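Local coordinates for possible substrate binding protein of ABC transporter system (Rhodopseudomonas palustris, PDB 3N0X) that probably binds branched-chain amino acids or related small solutes in the periplasm and hands them to an ABC transporter for uptake, at residues 8-13 and 78-83; 43-48 and 303-308. All coordinates share one frame; numbering follows the deposited sequence.

Contact 1: residues 8-13 and 78-83; sequences ALIYGK and IGTSSS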
loop_
_atom_site.group_PDB
_atom_site.type_symbol
_atom_site.label_atom_id
_atom_site.label_comp_id
_atom_site.label_asym_id
_atom_site.label_seq_id
_atom_site.Cartn_x
_atom_site.Cartn_y
_atom_site.Cartn_z
ATOM N N ALA A 8 -10.664 -11.977 13.364
ATOM C CA ALA A 8 -11.644 -10.995 12.993
ATOM C C ALA A 8 -11.120 -10.161 11.835
ATOM O O ALA A 8 -9.994 -9.696 11.884
ATOM C CB ALA A 8 -11.981 -10.062 14.201
ATOM N N LEU A 9 -11.929 -10.000 10.792
ATOM C CA LEU A 9 -11.631 -9.074 9.729
ATOM C C LEU A 9 -12.593 -7.895 9.801
ATOM O O LEU A 9 -13.823 -8.065 9.693
ATOM C CB LEU A 9 -11.774 -9.738 8.348
ATOM C CG LEU A 9 -11.667 -8.784 7.147
ATOM C CD1 LEU A 9 -10.245 -8.195 7.053
ATOM C CD2 LEU A 9 -12.092 -9.521 5.843
ATOM N N ILE A 10 -12.049 -6.694 9.987
ATOM C CA ILE A 10 -12.847 -5.476 10.007
ATOM C C ILE A 10 -12.604 -4.868 8.644
ATOM O O ILE A 10 -11.467 -4.725 8.219
ATOM C CB ILE A 10 -12.369 -4.511 11.100
ATOM C CG1 ILE A 10 -12.144 -5.222 12.441
ATOM C CG2 ILE A 10 -13.337 -3.319 11.286
ATOM C CD1 ILE A 10 -13.302 -6.015 12.988
ATOM N N TYR A 11 -13.668 -4.508 7.949
ATOM C CA TYR A 11 -13.581 -4.017 6.572
ATOM C C TYR A 11 -14.804 -3.207 6.169
ATOM O O TYR A 11 -15.872 -3.347 6.772
ATOM C CB TYR A 11 -13.359 -5.165 5.579
ATOM C CG TYR A 11 -14.436 -6.231 5.369
ATOM C CD1 TYR A 11 -15.437 -6.519 6.296
ATOM C CD2 TYR A 11 -14.366 -7.026 4.243
ATOM C CE1 TYR A 11 -16.361 -7.511 6.047
ATOM C CE2 TYR A 11 -15.269 -8.014 3.992
ATOM C CZ TYR A 11 -16.251 -8.281 4.903
ATOM O OH TYR A 11 -17.155 -9.320 4.690
ATOM N N GLY A 12 -14.627 -2.343 5.165
ATOM C CA GLY A 12 -15.713 -1.484 4.731
ATOM C C GLY A 12 -16.538 -2.169 3.665
ATOM O O GLY A 12 -16.577 -1.716 2.498
ATOM N N LYS A 13 -17.134 -3.291 4.051
ATOM C CA LYS A 13 -17.895 -4.147 3.132
ATOM C C LYS A 13 -19.025 -3.404 2.445
ATOM O O LYS A 13 -19.348 -3.708 1.294
ATOM C CB LYS A 13 -18.418 -5.372 3.866
ATOM C CG LYS A 13 -19.083 -6.448 2.981
ATOM C CD LYS A 13 -19.832 -7.468 3.840
ATOM C CE LYS A 13 -20.437 -8.593 2.982
ATOM N NZ LYS A 13 -21.233 -9.526 3.837
ATOM N N ILE A 78 -7.740 -8.087 11.947
ATOM C CA ILE A 78 -7.149 -7.452 10.767
ATOM C C ILE A 78 -8.119 -6.406 10.294
ATOM O O ILE A 78 -9.305 -6.680 10.221
ATOM C CB ILE A 78 -6.955 -8.499 9.627
ATOM C CG1 ILE A 78 -6.059 -9.659 10.075
ATOM C CG2 ILE A 78 -6.391 -7.841 8.344
ATOM C CD1 ILE A 78 -6.147 -10.915 9.138
ATOM N N GLY A 79 -7.653 -5.180 10.022
ATOM C CA GLY A 79 -8.530 -4.144 9.491
ATOM C C GLY A 79 -7.785 -2.844 9.281
ATOM O O GLY A 79 -6.596 -2.743 9.650
ATOM N N THR A 80 -8.383 -1.845 8.649
ATOM C CA THR A 80 -9.660 -1.890 7.948
ATOM C C THR A 80 -9.454 -1.087 6.667
ATOM O O THR A 80 -8.320 -0.647 6.377
ATOM C CB THR A 80 -10.830 -1.338 8.821
ATOM O OG1 THR A 80 -12.059 -1.449 8.089
ATOM C CG2 THR A 80 -10.604 0.076 9.243
ATOM N N SER A 81 -10.508 -0.933 5.863
ATOM C CA SER A 81 -10.331 -0.398 4.521
ATOM C C SER A 81 -9.977 1.084 4.530
ATOM O O SER A 81 -9.178 1.558 3.729
ATOM C CB SER A 81 -11.579 -0.630 3.674
ATOM O OG SER A 81 -12.114 -1.933 3.873
ATOM N N SER A 82 -10.613 1.826 5.426
ATOM C CA SER A 82 -10.439 3.282 5.551
ATOM C C SER A 82 -9.398 3.632 6.596
ATOM O O SER A 82 -9.488 3.119 7.705
ATOM C CB SER A 82 -11.780 3.912 5.966
ATOM O OG SER A 82 -11.614 5.189 6.543
ATOM N N SER A 83 -8.415 4.469 6.245
ATOM C CA SER A 83 -7.436 4.937 7.236
ATOM C C SER A 83 -8.059 5.664 8.410
ATOM O O SER A 83 -7.598 5.501 9.555
ATOM C CB SER A 83 -6.391 5.857 6.634
ATOM O OG SER A 83 -5.503 5.142 5.808
#
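Two backbone hydrogen bonds tie A8, I10 and I78 together as neighbouring parallel strands: I78 N gives its hydrogen to A8 O at 2.8 Å, and I78 O takes one from I10 N at 2.8 Å, nearly straight at 173°. L9 sits between these bonds and pairs with I78. Weaker CA-H...O contacts add to the pairing, L9 CA lying 3.4 Å from I78 O and T80 CA 3.4 Å from I10 O, the latter just past a cis peptide bond between G79 and T80.

Beyond the strand ends a side chain takes over from the backbone. Lying beside its own backbone N (chi1 -42°), S81 OG accepts from G12 N at 2.9 Å and 172°, so the inverse gamma turn centred on G12 is held from across the contact. An alanine in place of S81 would probably leave G12 N without this acceptor and the turn less firmly tied to 78-83. T80 OG1 passes close to Y11 CA, but its hydrogen bond is with D54, just after strand 45-53.

Apolar packing is lighter. L9 CD1 meets I78 CG2 at 4.1 Å, on the side of the sheet covered by helix 18-35, while I10 CG2 lies against T80 CB at 4.0 Å, near S61 of helix 58-70. G79, without a side chain, lets its CA come close to I10 O. Parallel strands ending in loops at a common edge, with helices on both faces, are characteristic of the Rossmann-like lobes of periplasmic binding proteins, where such loops commonly line the ligand cleft.

Contact 2: residues 43-48 and 303-308; sequences DGRKIV and KSTDTE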
loop_
_atom_site.group_PDB
_atom_site.type_symbol
_atom_site.label_atom_id
_atom_site.label_comp_id
_atom_site.label_asym_id
_atom_site.label_seq_id
_atom_site.Cartn_x
_atom_site.Cartn_y
_atom_site.Cartn_z
ATOM N N ASP A 43 -1.769 -26.321 13.658
ATOM C CA ASP A 43 -1.336 -26.951 14.915
ATOM C C ASP A 43 -2.570 -27.441 15.698
ATOM O O ASP A 43 -2.685 -27.184 16.898
ATOM C CB ASP A 43 -0.526 -25.952 15.761
ATOM C CG ASP A 43 0.780 -25.543 15.095
ATOM O OD1 ASP A 43 1.305 -26.309 14.258
ATOM O OD2 ASP A 43 1.301 -24.454 15.422
ATOM N N GLY A 44 -3.508 -28.082 14.998
ATOM C CA GLY A 44 -4.721 -28.623 15.627
ATOM C C GLY A 44 -5.896 -27.663 15.810
ATOM O O GLY A 44 -7.017 -28.091 16.126
ATOM N N ARG A 45 -5.662 -26.364 15.639
ATOM C CA ARG A 45 -6.718 -25.385 15.823
ATOM C C ARG A 45 -7.427 -25.159 14.504
ATOM O O ARG A 45 -6.775 -24.855 13.510
ATOM C CB ARG A 45 -6.133 -24.026 16.280
ATOM C CG ARG A 45 -5.274 -24.013 17.576
ATOM C CD ARG A 45 -4.907 -22.530 17.980
ATOM N NE ARG A 45 -3.829 -22.422 18.988
ATOM C CZ ARG A 45 -2.532 -22.637 18.743
ATOM N NH1 ARG A 45 -2.113 -22.997 17.529
ATOM N NH2 ARG A 45 -1.643 -22.507 19.715
ATOM N N LYS A 46 -8.749 -25.248 14.498
ATOM C CA LYS A 46 -9.525 -24.885 13.319
ATOM C C LYS A 46 -9.520 -23.357 13.206
ATOM O O LYS A 46 -9.725 -22.655 14.186
ATOM C CB LYS A 46 -10.956 -25.427 13.391
ATOM C CG LYS A 46 -12.002 -24.817 12.393
ATOM C CD LYS A 46 -11.715 -24.952 10.905
ATOM C CE LYS A 46 -11.163 -26.314 10.520
ATOM N NZ LYS A 46 -11.089 -26.528 9.065
ATOM N N ILE A 47 -9.254 -22.853 12.012
ATOM C CA ILE A 47 -9.235 -21.385 11.795
ATOM C C ILE A 47 -10.630 -20.944 11.398
ATOM O O ILE A 47 -11.190 -21.477 10.462
ATOM C CB ILE A 47 -8.241 -20.966 10.708
ATOM C CG1 ILE A 47 -6.858 -21.527 11.044
ATOM C CG2 ILE A 47 -8.248 -19.423 10.544
ATOM C CD1 ILE A 47 -5.740 -21.227 10.061
ATOM N N VAL A 48 -11.170 -19.964 12.129
ATOM C CA VAL A 48 -12.494 -19.398 11.854
ATOM C C VAL A 48 -12.335 -17.891 11.666
ATOM O O VAL A 48 -11.734 -17.217 12.489
ATOM C CB VAL A 48 -13.490 -19.688 13.025
ATOM C CG1 VAL A 48 -14.855 -18.996 12.798
ATOM C CG2 VAL A 48 -13.639 -21.215 13.207
ATOM N N LYS A 303 3.332 -20.507 19.160
ATOM C CA LYS A 303 2.686 -21.719 19.701
ATOM C C LYS A 303 1.598 -21.375 20.730
ATOM O O LYS A 303 1.333 -22.132 21.690
ATOM C CB LYS A 303 3.740 -22.678 20.251
ATOM C CG LYS A 303 4.706 -23.229 19.169
ATOM C CD LYS A 303 3.965 -24.142 18.166
ATOM C CE LYS A 303 4.839 -24.592 16.980
ATOM N NZ LYS A 303 4.045 -24.606 15.684
ATOM N N SER A 304 0.940 -20.242 20.501
ATOM C CA SER A 304 -0.017 -19.668 21.425
ATOM C C SER A 304 -0.715 -18.512 20.742
ATOM O O SER A 304 -0.163 -17.918 19.798
ATOM C CB SER A 304 0.704 -19.132 22.701
ATOM O OG SER A 304 -0.204 -18.557 23.628
ATOM N N THR A 305 -1.901 -18.178 21.230
ATOM C CA THR A 305 -2.571 -16.937 20.850
ATOM C C THR A 305 -2.540 -15.868 21.961
ATOM O O THR A 305 -3.175 -14.815 21.837
ATOM C CB THR A 305 -4.005 -17.169 20.370
ATOM O OG1 THR A 305 -4.779 -17.741 21.416
ATOM C CG2 THR A 305 -4.047 -18.127 19.159
ATOM N N ASP A 306 -1.796 -16.120 23.039
ATOM C CA ASP A 306 -1.571 -15.127 24.100
ATOM C C ASP A 306 -0.972 -13.859 23.457
ATOM O O ASP A 306 -0.005 -13.951 22.705
ATOM C CB ASP A 306 -0.588 -15.672 25.131
ATOM C CG ASP A 306 -0.189 -14.646 26.149
ATOM O OD1 ASP A 306 -1.004 -14.348 27.043
ATOM O OD2 ASP A 306 0.952 -14.123 26.087
ATOM N N THR A 307 -1.552 -12.701 23.759
ATOM C CA THR A 307 -1.107 -11.471 23.117
ATOM C C THR A 307 0.369 -11.165 23.374
ATOM O O THR A 307 1.081 -10.825 22.457
ATOM C CB THR A 307 -1.983 -10.299 23.512
ATOM O OG1 THR A 307 -3.324 -10.561 23.066
ATOM C CG2 THR A 307 -1.478 -8.994 22.891
ATOM N N GLU A 308 0.851 -11.277 24.612
ATOM C CA GLU A 308 2.263 -10.951 24.838
ATOM C C GLU A 308 3.190 -11.893 24.060
ATOM O O GLU A 308 4.190 -11.454 23.513
ATOM C CB GLU A 308 2.629 -10.943 26.340
ATOM C CG GLU A 308 2.036 -9.776 27.132
ATOM C CD GLU A 308 2.450 -8.438 26.574
ATOM O OE1 GLU A 308 3.683 -8.186 26.440
ATOM O OE2 GLU A 308 1.546 -7.639 26.271
#
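D43 and K303 both turn CG beside their backbone N, at chi1 -65° and -64°, and further bends at chi2 and chi4 in K303 help carry its ammonium group to the aspartate. The two side chains meet at about a right angle. K303 NZ bonds D43 OD2 at 2.8 Å, from 36° above the carboxylate plane, in a salt bridge, and OD1 is farther off at 3.5 Å. A weak hydrogen bond from the same NZ to Q300 O links the lysine back to the helix it follows.

R45 reaches over differently, its chain extended from CG to NE. The guanidinium meets the 303-304 backbone: K303 O lies in its plane at the edge, and NH2 is 3.6 Å from K303 C and 3.5 Å from S304 N. T305 CG2 approaches NE obliquely at 4.3 Å.

The backbone that receives R45 is braced by an ST turn, S304 OG accepting from D306 N at 3.0 Å, and D306 N-caps helix 307-314. The salt bridge springs from the D43-G44 turn (both phi positive, consistent with type I'), while R45 packs from the strand start: a beta-hairpin, joining edge strand 41-42 to 45-53, pinned to the connection between helices 283-302 and 307-314.

In the fold
Contacts 1 and 2 illustrate how one sheet can be secured at different depths. Their centres lie 21 Å apart and their nearest atoms about 5 Å, without touching. Contact 1 is buried and central, since strands 5-11 and 76-79 are third and fourth in the mixed six-stranded sheet. Strand 45-53 is the next neighbour of 5-11, and contact 2 lies at the surface near its start. Along the chain the segments alternate: 8-13, 43-48, 78-83, 303-308. The last arrives only after the chain has built the separate four-stranded parallel sheet, so contact 2 joins late sequence to an early strand. Such returning chain fits the two-lobed architecture of periplasmic binding proteins, whose lobes are each assembled from discontinuous sequence.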